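Long-range contacts in fructosamine deglycase FrlB (Bacillus subtilis, PDB 3EUA), which catalyses the conversion of a range of fructosamine 6-phosphates into glucose 6-phosphate and a free amino acid: residues C81-N86 / Y125-E130; E191-I196 / S243-I248; Y197-G202 / H225-G230; E218-H223 / E309-R314; T274-A279 / R301-Y306. All coordinates share one frame; numbering follows the deposited sequence.

Contact 1: residues C81-N86 / Y125-E130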
# COMPACT_ATOMS: atom_id res chain seq x y z
N CYS A 81 -15.19 8.69 0.96
CA CYS A 81 -15.83 8.65 -0.34
C CYS A 81 -16.53 7.31 -0.56
O CYS A 81 -15.99 6.26 -0.22
CB CYS A 81 -14.80 8.88 -1.43
SG CYS A 81 -15.57 8.94 -3.06
N SER A 82 -17.72 7.39 -1.13
CA SER A 82 -18.53 6.24 -1.51
C SER A 82 -19.46 6.71 -2.60
O SER A 82 -20.24 7.63 -2.37
CB SER A 82 -19.38 5.71 -0.35
OG SER A 82 -20.25 4.66 -0.81
N HIS A 83 -19.45 6.05 -3.74
CA HIS A 83 -20.29 6.47 -4.83
C HIS A 83 -21.77 6.43 -4.48
O HIS A 83 -22.48 7.42 -4.50
CB HIS A 83 -19.97 5.59 -6.02
CG HIS A 83 -20.66 6.02 -7.26
ND1 HIS A 83 -20.22 7.09 -8.01
CD2 HIS A 83 -21.78 5.58 -7.85
CE1 HIS A 83 -21.02 7.25 -9.04
NE2 HIS A 83 -21.98 6.35 -8.97
N SER A 84 -22.23 5.25 -4.11
CA SER A 84 -23.63 5.07 -3.74
C SER A 84 -23.93 5.69 -2.41
O SER A 84 -25.08 6.00 -2.12
CB SER A 84 -23.97 3.57 -3.62
OG SER A 84 -23.32 2.93 -2.49
N GLY A 85 -22.91 5.84 -1.57
CA GLY A 85 -23.08 6.35 -0.22
C GLY A 85 -23.63 5.26 0.71
O GLY A 85 -23.95 5.55 1.87
N ASN A 86 -23.70 4.02 0.23
CA ASN A 86 -24.22 2.89 1.00
C ASN A 86 -23.13 1.95 1.52
O ASN A 86 -23.42 1.12 2.39
CB ASN A 86 -25.18 2.03 0.18
CG ASN A 86 -26.54 2.68 -0.07
OD1 ASN A 86 -27.02 3.53 0.69
ND2 ASN A 86 -27.20 2.22 -1.13
N TYR A 125 -20.29 14.85 -6.21
CA TYR A 125 -19.52 14.96 -7.43
C TYR A 125 -20.38 14.48 -8.57
O TYR A 125 -21.38 13.79 -8.34
CB TYR A 125 -18.22 14.16 -7.31
CG TYR A 125 -18.33 12.65 -7.07
CD1 TYR A 125 -18.58 11.76 -8.12
CD2 TYR A 125 -18.06 12.10 -5.81
CE1 TYR A 125 -18.64 10.41 -7.91
CE2 TYR A 125 -18.11 10.72 -5.59
CZ TYR A 125 -18.38 9.88 -6.64
OH TYR A 125 -18.41 8.53 -6.45
N ASP A 126 -20.03 14.88 -9.78
CA ASP A 126 -20.79 14.47 -10.94
C ASP A 126 -20.12 13.25 -11.56
O ASP A 126 -18.93 13.01 -11.40
CB ASP A 126 -21.04 15.64 -11.86
CG ASP A 126 -22.10 16.57 -11.29
OD1 ASP A 126 -22.79 16.17 -10.31
OD2 ASP A 126 -22.32 17.65 -11.83
N TRP A 127 -20.94 12.49 -12.28
CA TRP A 127 -20.52 11.25 -12.87
C TRP A 127 -21.25 11.02 -14.19
O TRP A 127 -22.35 11.52 -14.41
CB TRP A 127 -20.74 10.10 -11.85
CG TRP A 127 -20.67 8.70 -12.37
CD1 TRP A 127 -21.66 8.04 -13.06
CD2 TRP A 127 -19.63 7.74 -12.18
NE1 TRP A 127 -21.27 6.78 -13.36
CE2 TRP A 127 -20.03 6.55 -12.82
CE3 TRP A 127 -18.38 7.78 -11.54
CZ2 TRP A 127 -19.24 5.41 -12.84
CZ3 TRP A 127 -17.59 6.64 -11.56
CH2 TRP A 127 -18.02 5.47 -12.21
N GLY A 128 -20.59 10.31 -15.09
CA GLY A 128 -21.15 9.99 -16.38
C GLY A 128 -20.49 10.71 -17.52
O GLY A 128 -19.58 11.51 -17.31
N ASP A 129 -21.01 10.45 -18.71
CA ASP A 129 -20.48 11.02 -19.95
C ASP A 129 -20.46 12.55 -20.01
O ASP A 129 -19.60 13.12 -20.67
CB ASP A 129 -21.20 10.40 -21.17
CG ASP A 129 -20.70 8.98 -21.48
OD1 ASP A 129 -19.63 8.55 -20.93
OD2 ASP A 129 -21.36 8.30 -22.31
N GLU A 130 -21.39 13.20 -19.33
CA GLU A 130 -21.46 14.65 -19.32
C GLU A 130 -20.59 15.31 -18.22
O GLU A 130 -20.44 16.49 -18.20
CB GLU A 130 -22.91 15.07 -19.04
CG GLU A 130 -24.03 14.56 -19.98
CD GLU A 130 -25.46 15.10 -19.59
OE1 GLU A 130 -25.76 15.27 -18.38
OE2 GLU A 130 -26.30 15.33 -20.51

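Contact 2: residues E191-I196 / S243-I248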
# COMPACT_ATOMS: atom_id res chain seq x y z
N GLU A 191 -7.91 -9.99 -25.40
CA GLU A 191 -9.20 -10.70 -25.35
C GLU A 191 -9.14 -11.99 -24.52
O GLU A 191 -10.05 -12.26 -23.72
CB GLU A 191 -9.70 -11.08 -26.74
CG GLU A 191 -11.09 -11.75 -26.68
CD GLU A 191 -11.52 -12.46 -27.96
OE1 GLU A 191 -10.69 -12.58 -28.89
OE2 GLU A 191 -12.68 -12.94 -28.00
N LYS A 192 -8.07 -12.77 -24.71
CA LYS A 192 -7.94 -14.07 -24.04
C LYS A 192 -6.80 -14.18 -23.01
O LYS A 192 -6.52 -15.27 -22.55
CB LYS A 192 -7.84 -15.15 -25.13
CG LYS A 192 -9.15 -15.27 -25.94
CD LYS A 192 -9.06 -16.17 -27.13
CE LYS A 192 -10.39 -16.18 -27.86
NZ LYS A 192 -10.35 -17.06 -29.07
N GLU A 193 -6.21 -13.04 -22.60
CA GLU A 193 -5.14 -13.03 -21.61
C GLU A 193 -5.77 -13.24 -20.25
O GLU A 193 -6.67 -12.50 -19.87
CB GLU A 193 -4.36 -11.70 -21.64
CG GLU A 193 -3.48 -11.47 -22.85
CD GLU A 193 -2.33 -12.50 -22.99
OE1 GLU A 193 -2.03 -13.26 -22.04
OE2 GLU A 193 -1.70 -12.52 -24.06
N SER A 194 -5.29 -14.22 -19.50
CA SER A 194 -5.86 -14.52 -18.18
C SER A 194 -5.33 -13.61 -17.07
O SER A 194 -6.01 -13.45 -16.04
CB SER A 194 -5.56 -15.98 -17.83
OG SER A 194 -4.16 -16.18 -17.70
N ILE A 195 -4.12 -13.05 -17.26
CA ILE A 195 -3.50 -12.18 -16.28
C ILE A 195 -2.89 -10.96 -16.96
O ILE A 195 -2.25 -11.07 -18.00
CB ILE A 195 -2.42 -12.91 -15.42
CG1 ILE A 195 -1.89 -11.97 -14.33
CG2 ILE A 195 -1.29 -13.42 -16.30
CD1 ILE A 195 -1.07 -12.62 -13.23
N ILE A 196 -3.10 -9.79 -16.37
CA ILE A 196 -2.52 -8.57 -16.91
C ILE A 196 -2.07 -7.73 -15.73
O ILE A 196 -2.89 -7.37 -14.87
CB ILE A 196 -3.51 -7.72 -17.73
CG1 ILE A 196 -4.10 -8.51 -18.91
CG2 ILE A 196 -2.79 -6.42 -18.20
CD1 ILE A 196 -5.31 -7.81 -19.63
N SER A 243 5.71 -13.32 -22.79
CA SER A 243 4.29 -13.65 -22.78
C SER A 243 3.47 -12.97 -21.67
O SER A 243 2.25 -13.11 -21.67
CB SER A 243 4.11 -15.17 -22.63
OG SER A 243 4.43 -15.60 -21.31
N VAL A 244 4.10 -12.26 -20.74
CA VAL A 244 3.37 -11.67 -19.62
C VAL A 244 2.91 -10.23 -19.93
O VAL A 244 3.72 -9.35 -20.13
CB VAL A 244 4.17 -11.67 -18.31
CG1 VAL A 244 3.28 -11.13 -17.14
CG2 VAL A 244 4.68 -13.07 -17.99
N PRO A 245 1.59 -10.00 -20.03
CA PRO A 245 1.14 -8.64 -20.27
C PRO A 245 1.30 -7.65 -19.09
O PRO A 245 0.92 -7.95 -17.94
CB PRO A 245 -0.35 -8.80 -20.56
CG PRO A 245 -0.56 -10.22 -20.86
CD PRO A 245 0.43 -10.90 -19.98
N PHE A 246 1.86 -6.49 -19.40
CA PHE A 246 2.05 -5.39 -18.45
C PHE A 246 1.51 -4.09 -18.99
O PHE A 246 1.82 -3.73 -20.12
CB PHE A 246 3.55 -5.15 -18.16
CG PHE A 246 4.08 -5.89 -16.94
CD1 PHE A 246 4.46 -7.23 -17.01
CD2 PHE A 246 4.20 -5.24 -15.73
CE1 PHE A 246 4.95 -7.89 -15.88
CE2 PHE A 246 4.68 -5.91 -14.60
CZ PHE A 246 5.05 -7.23 -14.68
N ILE A 247 0.69 -3.40 -18.20
CA ILE A 247 0.21 -2.07 -18.50
C ILE A 247 1.10 -1.19 -17.64
O ILE A 247 1.11 -1.34 -16.41
CB ILE A 247 -1.24 -1.80 -18.09
CG1 ILE A 247 -2.24 -2.61 -18.92
CG2 ILE A 247 -1.56 -0.28 -18.20
CD1 ILE A 247 -3.63 -2.54 -18.31
N ILE A 248 1.83 -0.29 -18.28
CA ILE A 248 2.78 0.58 -17.60
C ILE A 248 2.42 2.04 -17.74
O ILE A 248 2.21 2.54 -18.85
CB ILE A 248 4.16 0.33 -18.19
CG1 ILE A 248 4.58 -1.10 -17.85
CG2 ILE A 248 5.17 1.41 -17.71
CD1 ILE A 248 5.96 -1.54 -18.36

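Contact 3: residues Y197-G202 / H225-G230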
# COMPACT_ATOMS: atom_id res chain seq x y z
N TYR A 197 -0.77 -7.48 -15.66
CA TYR A 197 -0.21 -6.65 -14.59
C TYR A 197 -0.33 -5.19 -14.92
O TYR A 197 -0.45 -4.81 -16.08
CB TYR A 197 1.28 -6.98 -14.40
CG TYR A 197 1.55 -8.29 -13.73
CD1 TYR A 197 1.66 -8.35 -12.35
CD2 TYR A 197 1.70 -9.47 -14.45
CE1 TYR A 197 1.91 -9.56 -11.69
CE2 TYR A 197 1.96 -10.69 -13.80
CZ TYR A 197 2.07 -10.72 -12.41
OH TYR A 197 2.32 -11.90 -11.73
N THR A 198 -0.35 -4.35 -13.89
CA THR A 198 -0.29 -2.92 -14.07
C THR A 198 0.93 -2.48 -13.26
O THR A 198 1.44 -3.24 -12.38
CB THR A 198 -1.54 -2.16 -13.59
OG1 THR A 198 -1.70 -2.32 -12.17
CG2 THR A 198 -2.79 -2.62 -14.36
N MSE A 199 1.44 -1.31 -13.57
CA MSE A 199 2.61 -0.77 -12.88
C MSE A 199 2.72 0.75 -12.97
O MSE A 199 2.50 1.33 -14.00
CB MSE A 199 3.86 -1.44 -13.42
CG MSE A 199 5.13 -0.91 -12.86
SE MSE A 199 6.63 -2.13 -12.98
CE MSE A 199 7.62 -0.74 -12.85
N ALA A 200 3.06 1.39 -11.86
CA ALA A 200 3.22 2.85 -11.78
C ALA A 200 3.83 3.18 -10.40
O ALA A 200 4.07 2.28 -9.59
CB ALA A 200 1.90 3.57 -11.97
N SER A 201 4.14 4.46 -10.18
CA SER A 201 4.70 4.94 -8.91
C SER A 201 4.12 6.31 -8.54
O SER A 201 3.26 6.85 -9.23
CB SER A 201 6.23 5.02 -8.99
OG SER A 201 6.65 5.99 -9.94
N GLY A 202 4.53 6.81 -7.39
CA GLY A 202 4.09 8.14 -6.95
C GLY A 202 2.60 8.37 -6.96
O GLY A 202 1.84 7.53 -6.50
N HIS A 225 -2.47 -7.39 -10.68
CA HIS A 225 -1.62 -7.00 -9.54
C HIS A 225 -1.03 -5.71 -9.97
O HIS A 225 -0.49 -5.64 -11.07
CB HIS A 225 -0.46 -7.97 -9.40
CG HIS A 225 0.40 -7.77 -8.20
ND1 HIS A 225 1.34 -8.70 -7.81
CD2 HIS A 225 0.41 -6.81 -7.23
CE1 HIS A 225 1.95 -8.28 -6.71
NE2 HIS A 225 1.39 -7.14 -6.33
N ALA A 226 -1.09 -4.68 -9.14
CA ALA A 226 -0.49 -3.40 -9.46
C ALA A 226 0.87 -3.36 -8.78
O ALA A 226 0.97 -3.21 -7.59
CB ALA A 226 -1.34 -2.21 -8.98
N ILE A 227 1.91 -3.45 -9.58
CA ILE A 227 3.27 -3.42 -9.07
C ILE A 227 3.76 -1.98 -8.90
O ILE A 227 3.66 -1.20 -9.80
CB ILE A 227 4.28 -4.15 -10.02
CG1 ILE A 227 3.76 -5.54 -10.42
CG2 ILE A 227 5.69 -4.23 -9.38
CD1 ILE A 227 3.44 -6.38 -9.26
N HIS A 228 4.33 -1.64 -7.77
CA HIS A 228 4.91 -0.33 -7.61
C HIS A 228 6.24 -0.33 -8.42
O HIS A 228 7.06 -1.27 -8.32
CB HIS A 228 5.10 0.04 -6.14
CG HIS A 228 5.78 1.35 -5.94
ND1 HIS A 228 7.16 1.49 -6.00
CD2 HIS A 228 5.29 2.59 -5.73
CE1 HIS A 228 7.47 2.76 -5.81
NE2 HIS A 228 6.36 3.45 -5.68
N ALA A 229 6.42 0.67 -9.26
CA ALA A 229 7.61 0.75 -10.15
C ALA A 229 8.97 0.67 -9.47
O ALA A 229 9.93 0.19 -10.08
CB ALA A 229 7.54 1.96 -11.02
N GLY A 230 9.07 1.14 -8.24
CA GLY A 230 10.33 1.01 -7.47
C GLY A 230 10.51 -0.44 -6.98
O GLY A 230 11.56 -1.08 -7.21

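Contact 4: residues E218-H223 / E309-R314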
# COMPACT_ATOMS: atom_id res chain seq x y z
N GLU A 218 -12.49 -7.18 -10.65
CA GLU A 218 -13.93 -6.99 -10.44
C GLU A 218 -14.78 -7.03 -11.68
O GLU A 218 -15.74 -7.82 -11.74
CB GLU A 218 -14.19 -5.64 -9.78
CG GLU A 218 -15.62 -5.38 -9.33
CD GLU A 218 -15.83 -3.94 -8.80
OE1 GLU A 218 -14.91 -3.10 -8.91
OE2 GLU A 218 -16.95 -3.67 -8.31
N MSE A 219 -14.42 -6.24 -12.66
CA MSE A 219 -15.28 -6.06 -13.84
C MSE A 219 -15.00 -6.87 -15.09
O MSE A 219 -15.72 -6.75 -16.06
CB MSE A 219 -15.25 -4.56 -14.18
CG MSE A 219 -15.62 -3.66 -12.99
SE MSE A 219 -15.72 -1.74 -13.43
CE MSE A 219 -15.62 -0.93 -11.63
N GLN A 220 -13.95 -7.69 -15.06
CA GLN A 220 -13.59 -8.53 -16.19
C GLN A 220 -13.18 -9.93 -15.80
O GLN A 220 -13.08 -10.81 -16.67
CB GLN A 220 -12.42 -7.87 -16.96
CG GLN A 220 -12.79 -6.60 -17.69
CD GLN A 220 -13.74 -6.85 -18.84
OE1 GLN A 220 -13.34 -7.35 -19.89
NE2 GLN A 220 -14.99 -6.49 -18.66
N TRP A 221 -13.00 -10.18 -14.50
CA TRP A 221 -12.52 -11.46 -13.99
C TRP A 221 -11.19 -11.85 -14.64
O TRP A 221 -11.01 -12.98 -15.07
CB TRP A 221 -13.54 -12.59 -14.14
CG TRP A 221 -14.87 -12.29 -13.57
CD1 TRP A 221 -15.18 -11.38 -12.60
CD2 TRP A 221 -16.05 -13.03 -13.80
NE1 TRP A 221 -16.52 -11.44 -12.29
CE2 TRP A 221 -17.08 -12.46 -13.02
CE3 TRP A 221 -16.36 -14.11 -14.65
CZ2 TRP A 221 -18.39 -12.93 -13.04
CZ3 TRP A 221 -17.68 -14.58 -14.66
CH2 TRP A 221 -18.66 -13.98 -13.86
N ILE A 222 -10.29 -10.87 -14.75
CA ILE A 222 -8.95 -11.04 -15.27
C ILE A 222 -8.02 -10.87 -14.08
O ILE A 222 -8.16 -9.89 -13.35
CB ILE A 222 -8.63 -10.02 -16.36
CG1 ILE A 222 -9.52 -10.28 -17.58
CG2 ILE A 222 -7.20 -10.10 -16.77
CD1 ILE A 222 -9.39 -9.28 -18.66
N HIS A 223 -7.09 -11.80 -13.89
CA HIS A 223 -6.15 -11.69 -12.78
C HIS A 223 -5.29 -10.46 -12.96
O HIS A 223 -4.88 -10.16 -14.09
CB HIS A 223 -5.26 -12.92 -12.70
CG HIS A 223 -6.01 -14.20 -12.51
ND1 HIS A 223 -6.69 -14.49 -11.35
CD2 HIS A 223 -6.15 -15.28 -13.31
CE1 HIS A 223 -7.26 -15.68 -11.46
NE2 HIS A 223 -6.93 -16.19 -12.64
N GLU A 309 -13.35 -0.82 -24.41
CA GLU A 309 -13.01 -1.64 -25.58
C GLU A 309 -12.80 -3.13 -25.22
O GLU A 309 -13.22 -4.04 -25.95
CB GLU A 309 -11.74 -1.12 -26.27
CG GLU A 309 -11.84 0.25 -26.90
CD GLU A 309 -12.83 0.35 -28.06
OE1 GLU A 309 -13.14 -0.67 -28.72
OE2 GLU A 309 -13.30 1.46 -28.33
N LEU A 310 -12.11 -3.35 -24.10
CA LEU A 310 -11.82 -4.68 -23.62
C LEU A 310 -13.12 -5.42 -23.30
O LEU A 310 -13.30 -6.56 -23.72
CB LEU A 310 -10.90 -4.61 -22.40
CG LEU A 310 -10.44 -5.92 -21.81
CD1 LEU A 310 -9.64 -6.77 -22.80
CD2 LEU A 310 -9.61 -5.67 -20.52
N ALA A 311 -14.01 -4.75 -22.55
CA ALA A 311 -15.30 -5.34 -22.15
C ALA A 311 -16.13 -5.76 -23.39
O ALA A 311 -16.76 -6.80 -23.40
CB ALA A 311 -16.08 -4.38 -21.28
N GLU A 312 -16.12 -4.92 -24.42
CA GLU A 312 -16.82 -5.20 -25.66
C GLU A 312 -16.18 -6.39 -26.37
O GLU A 312 -16.89 -7.30 -26.78
CB GLU A 312 -16.80 -3.96 -26.56
CG GLU A 312 -17.48 -4.15 -27.92
CD GLU A 312 -17.37 -2.91 -28.82
OE1 GLU A 312 -16.92 -1.81 -28.35
OE2 GLU A 312 -17.73 -3.07 -30.02
N GLU A 313 -14.86 -6.38 -26.50
CA GLU A 313 -14.13 -7.48 -27.17
C GLU A 313 -14.35 -8.82 -26.48
O GLU A 313 -14.46 -9.83 -27.15
CB GLU A 313 -12.63 -7.19 -27.21
CG GLU A 313 -11.86 -8.04 -28.21
CD GLU A 313 -12.26 -7.73 -29.65
OE1 GLU A 313 -12.77 -6.62 -29.89
OE2 GLU A 313 -12.06 -8.60 -30.54
N ARG A 314 -14.40 -8.82 -25.15
CA ARG A 314 -14.59 -10.04 -24.35
C ARG A 314 -16.05 -10.38 -24.05
O ARG A 314 -16.31 -11.35 -23.34
CB ARG A 314 -13.83 -9.89 -23.01
CG ARG A 314 -12.34 -9.68 -23.20
CD ARG A 314 -11.57 -9.58 -21.90
NE ARG A 314 -11.51 -10.81 -21.13
CZ ARG A 314 -12.28 -11.13 -20.09
NH1 ARG A 314 -13.24 -10.36 -19.64
NH2 ARG A 314 -12.07 -12.29 -19.48

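Contact 5: residues T274-A279 / R301-Y306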
# COMPACT_ATOMS: atom_id res chain seq x y z
N THR A 274 1.72 -2.46 -22.66
CA THR A 274 0.74 -1.44 -23.03
C THR A 274 1.18 -0.26 -22.23
O THR A 274 0.99 -0.24 -21.01
CB THR A 274 -0.69 -1.86 -22.69
OG1 THR A 274 -1.05 -2.99 -23.49
CG2 THR A 274 -1.64 -0.76 -23.01
N VAL A 275 1.76 0.72 -22.90
CA VAL A 275 2.34 1.87 -22.22
C VAL A 275 1.52 3.15 -22.37
O VAL A 275 1.18 3.55 -23.47
CB VAL A 275 3.78 2.16 -22.77
CG1 VAL A 275 4.44 3.30 -22.01
CG2 VAL A 275 4.65 0.89 -22.74
N LEU A 276 1.18 3.77 -21.25
CA LEU A 276 0.45 5.05 -21.27
C LEU A 276 1.37 6.05 -20.65
O LEU A 276 1.68 5.97 -19.45
CB LEU A 276 -0.86 5.01 -20.46
CG LEU A 276 -2.03 4.29 -21.10
CD1 LEU A 276 -1.80 2.79 -21.10
CD2 LEU A 276 -3.28 4.69 -20.31
N ASP A 277 1.86 6.98 -21.47
CA ASP A 277 2.80 7.99 -21.00
C ASP A 277 2.14 9.35 -21.04
O ASP A 277 1.82 9.87 -22.12
CB ASP A 277 4.08 7.96 -21.86
CG ASP A 277 5.18 8.94 -21.37
OD1 ASP A 277 4.95 9.79 -20.48
OD2 ASP A 277 6.31 8.85 -21.91
N ALA A 278 1.94 9.94 -19.86
CA ALA A 278 1.32 11.25 -19.71
C ALA A 278 2.08 12.36 -20.46
O ALA A 278 1.52 13.38 -20.83
CB ALA A 278 1.21 11.61 -18.24
N ALA A 279 3.37 12.15 -20.65
CA ALA A 279 4.17 13.12 -21.39
C ALA A 279 3.72 13.24 -22.84
O ALA A 279 3.99 14.27 -23.48
CB ALA A 279 5.64 12.79 -21.27
N ARG A 301 -8.53 8.45 -16.97
CA ARG A 301 -9.60 8.64 -17.96
C ARG A 301 -9.30 7.84 -19.22
O ARG A 301 -10.17 7.21 -19.80
CB ARG A 301 -9.76 10.11 -18.30
CG ARG A 301 -10.87 10.42 -19.34
CD ARG A 301 -12.28 9.99 -18.81
NE ARG A 301 -13.31 10.00 -19.84
CZ ARG A 301 -13.60 8.98 -20.64
NH1 ARG A 301 -12.94 7.84 -20.59
NH2 ARG A 301 -14.57 9.10 -21.52
N VAL A 302 -8.05 7.88 -19.68
CA VAL A 302 -7.67 7.12 -20.88
C VAL A 302 -7.87 5.62 -20.66
O VAL A 302 -8.41 4.92 -21.53
CB VAL A 302 -6.22 7.40 -21.26
CG1 VAL A 302 -5.73 6.43 -22.33
CG2 VAL A 302 -6.09 8.88 -21.71
N LEU A 303 -7.46 5.14 -19.49
CA LEU A 303 -7.61 3.73 -19.12
C LEU A 303 -9.07 3.29 -19.14
O LEU A 303 -9.36 2.15 -19.50
CB LEU A 303 -6.99 3.45 -17.75
CG LEU A 303 -5.48 3.29 -17.71
CD1 LEU A 303 -5.04 3.23 -16.28
CD2 LEU A 303 -5.03 2.05 -18.51
N ARG A 304 -9.99 4.19 -18.82
CA ARG A 304 -11.39 3.84 -18.89
C ARG A 304 -11.79 3.52 -20.33
O ARG A 304 -12.61 2.66 -20.52
CB ARG A 304 -12.30 4.95 -18.38
CG ARG A 304 -13.77 4.52 -18.22
CD ARG A 304 -13.92 3.80 -16.93
NE ARG A 304 -15.24 3.22 -16.70
CZ ARG A 304 -15.64 2.72 -15.52
NH1 ARG A 304 -16.86 2.21 -15.40
NH2 ARG A 304 -14.84 2.77 -14.45
N SER A 305 -11.22 4.20 -21.33
CA SER A 305 -11.56 3.91 -22.71
C SER A 305 -11.01 2.54 -23.11
O SER A 305 -11.62 1.82 -23.91
CB SER A 305 -11.07 5.04 -23.63
OG SER A 305 -9.66 5.10 -23.67
N TYR A 306 -9.86 2.17 -22.53
CA TYR A 306 -9.25 0.87 -22.78
C TYR A 306 -10.17 -0.21 -22.20
O TYR A 306 -10.40 -1.23 -22.85
CB TYR A 306 -7.85 0.76 -22.17
CG TYR A 306 -6.70 1.40 -22.95
CD1 TYR A 306 -6.74 2.73 -23.36
CD2 TYR A 306 -5.53 0.67 -23.21
CE1 TYR A 306 -5.68 3.30 -24.05
CE2 TYR A 306 -4.46 1.24 -23.89
CZ TYR A 306 -4.53 2.56 -24.30
OH TYR A 306 -3.46 3.11 -24.98

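Contact 1: residues C81-N86 / Y125-E130
His83 ND1 and Tyr125 OH lie 2.8 Å apart in a hydrogen bond in which either could be the donor. It is the sole polar bond between residues 81-86 and 125-130. The phenol oxygen reaches the imidazole at its edge, near the plane of the ring, while the two rings meet only rim to rim. His83 CG stands anti to the backbone N (chi1 -174°), and from there the ring reaches Tyr125 with ND1 and Trp127 with CE1. The CE1 edge points at Trp127: CE1 sits over one face of the indole, 3.5 Å from CD2, with the imidazole plane turned 60° to the six-membered ring in an edge-to-face pair. His83 therefore uses two adjacent ring atoms, one for the polar bond and one for the aromatic contact. Phe109 adds to the cluster by stacking on His83 and meeting Trp127. Cys81 SG approaches the Tyr125 ring obliquely, 4.0 Å from CE2. Just beyond, Ser84 OG accepts from Asn86 N in an ST turn. The run Ser82 to Thr87 at the end of strand 76-82 resembles the serine- and threonine-rich phosphate-binding loop of SIS domains and probably has that role here.

Contact 2: residues E191-I196 / S243-I248
Glu193 folds over Pro245 through two successive bends: chi1 of -71° sets CG beside the backbone N, and chi2 of -63° turns CD back. This brings Glu193 CD within 3.6 Å of Pro245 CG, and OE1 lies equally close. The carboxylate is also held from outside, since OE2 forms a salt bridge with Lys272, whose ammonium also bonds Ser243 O. An alanine at Glu193 would probably leave Lys272 without its carboxylate mate and open a gap beside Pro245 CG. The ring has a second neighbour in Ile195 O, 3.3 Å from Pro245 CD; this buried carbonyl has no hydrogen-bond partner in the model. Ile196 supplies the apolar share with both its branches. The Ile196 side chain crosses Pro245 at about a right angle, CG1 4.1 Å from Pro245 CB, whereas CG2, anti to the backbone N, comes within 3.9 Å of Ile247 CG1. No hydrogen bond links residues 191-196 to 243-248. His223 of the second subunit packs on Ile195 and Val244. The contact is mainly packing around Pro245, where two neighbouring strands, 197-200 and 246-250, enter the parallel sheet of the second SIS domain, an alpha/beta fold.

Contact 3: residues Y197-G202 / H225-G230
Thr198 is bonded through both its backbone N and its backbone O to the neighbouring parallel strand: N donates to His225 O at 3.1 Å, and O receives Ile227 N at 2.8 Å. Beyond them, Ala200 N reaches Ile227 O only weakly, while Ala229 N binds Ala200 O at 2.9 Å. Weaker CA-H...O contacts fill in, one from Met199 CA to Ile227 O. Polar side chains look mostly elsewhere. Thr198 OG1 packs 3.2 Å from Ala226 CB but is bonded to Ser212, and Tyr197 OH is bonded to His223 of the second subunit. His228 NE2 lies 3.7 Å from Ser201 CB, and its hydrogen bond goes to Glu63 of the second subunit, whose same oxygen also takes Gly202 N. Among apolar contacts, Tyr197 approaches obliquely, CE1 3.7 Å from His225 CB and CD1 4.0 Å from Ile227 CG1. Met199, a selenomethionine with its chain extended beyond CG, brings SE to 4.3 Å from Ile227 CG2. The two strands belong to a beta-alpha-beta unit: helix 205-220 links them and packs on Thr198, Ala200 and Ala226, while helix 256-269 touches Met199, and strand 226-228 is outermost in the sheet within the chain.

Contact 4: residues E218-H223 / E309-R314
Ile222 lays its CD1 over one face of the Arg314 guanidinium, offset toward the rim and 3.6 Å from NE. CD1 also meets Leu310 CD2 at 4.1 Å, so this methyl links the guanidinium with Leu310 of helix 288-313. Gln220 grips the arginine by its polar end. Arg314 NH1 donates to Gln220 OE1 at 3.0 Å, coming from above the amide plane, and more weakly to the backbone Gln220 O, also at 3.0 Å. The Arg314 chain is straight at chi2 but bends at chi3 (68°), which turns NE toward Ile222 CD1. The Gln220 amide is fixed from its other end: NE2 bonds Met219 O at 2.7 Å and His316 O outside the segments, and sits 3.5 Å from Ala311 CB. A leucine in place of Arg314 would probably leave both Gln220 oxygens, as well as Glu191 O with its weak bond to NE, without this donor. The contact thus ties the C-terminal ends of two helices in the second SIS domain, an arginine side chain reaching a carbonyl close to a helix end.

Contact 5: residues T274-A279 / R301-Y306
Leu276 pushes one methyl, CD2, toward two residues on the helix, 3.6 Å from Val302 CG1 and equally 3.6 Å from Leu303 CD2. Its CG lies beside the backbone N (chi1 -76°), and chi2 of 72° places CD1 in an orientation less common for leucine, 4.2 Å from Tyr306 CE2. Val302 meets it with CG1, the branch anti to its own backbone N. Further back along the strand, Thr274 turns its methyl, not its hydroxyl, to the helix: CG2, anti to the backbone N, comes to the edge of the Tyr306 ring, 3.6 Å from CE2. Tyr306 for its part holds CG anti to its carbonyl carbon. No hydrogen bond crosses between the segments. Helix segment 301-306 runs at 151° to strand segment 274-277, roughly antiparallel, and strand 273-277 borders strand 246-250 in the sheet; Phe186 of helix 158-190 meets Tyr306, and helix 205-220 touches Leu303 and Tyr306.

In the fold
Contact 1 stands apart in the first SIS domain, its centre about 22 to 29 Å from those of the others, and relies on an aromatic cluster beside a probable phosphate loop. The remaining four share the second domain. Contacts 2, 3 and 5 reach one parallel sheet: backbone bonds dominate contact 3, while contacts 2 and 5 are mainly apolar. Contact 4 shares helix 288-313 with contact 5 but uses a polar arginine-glutamine grip near the helix ends. Probable backbone hydrogen bonds from His223 to Ser194 and to Ile196 join contacts 2 and 4. All five are largely buried, with an exposed residue at the margin of contacts 1 and 2; contacts 2, 3 and 4 also touch the second subunit.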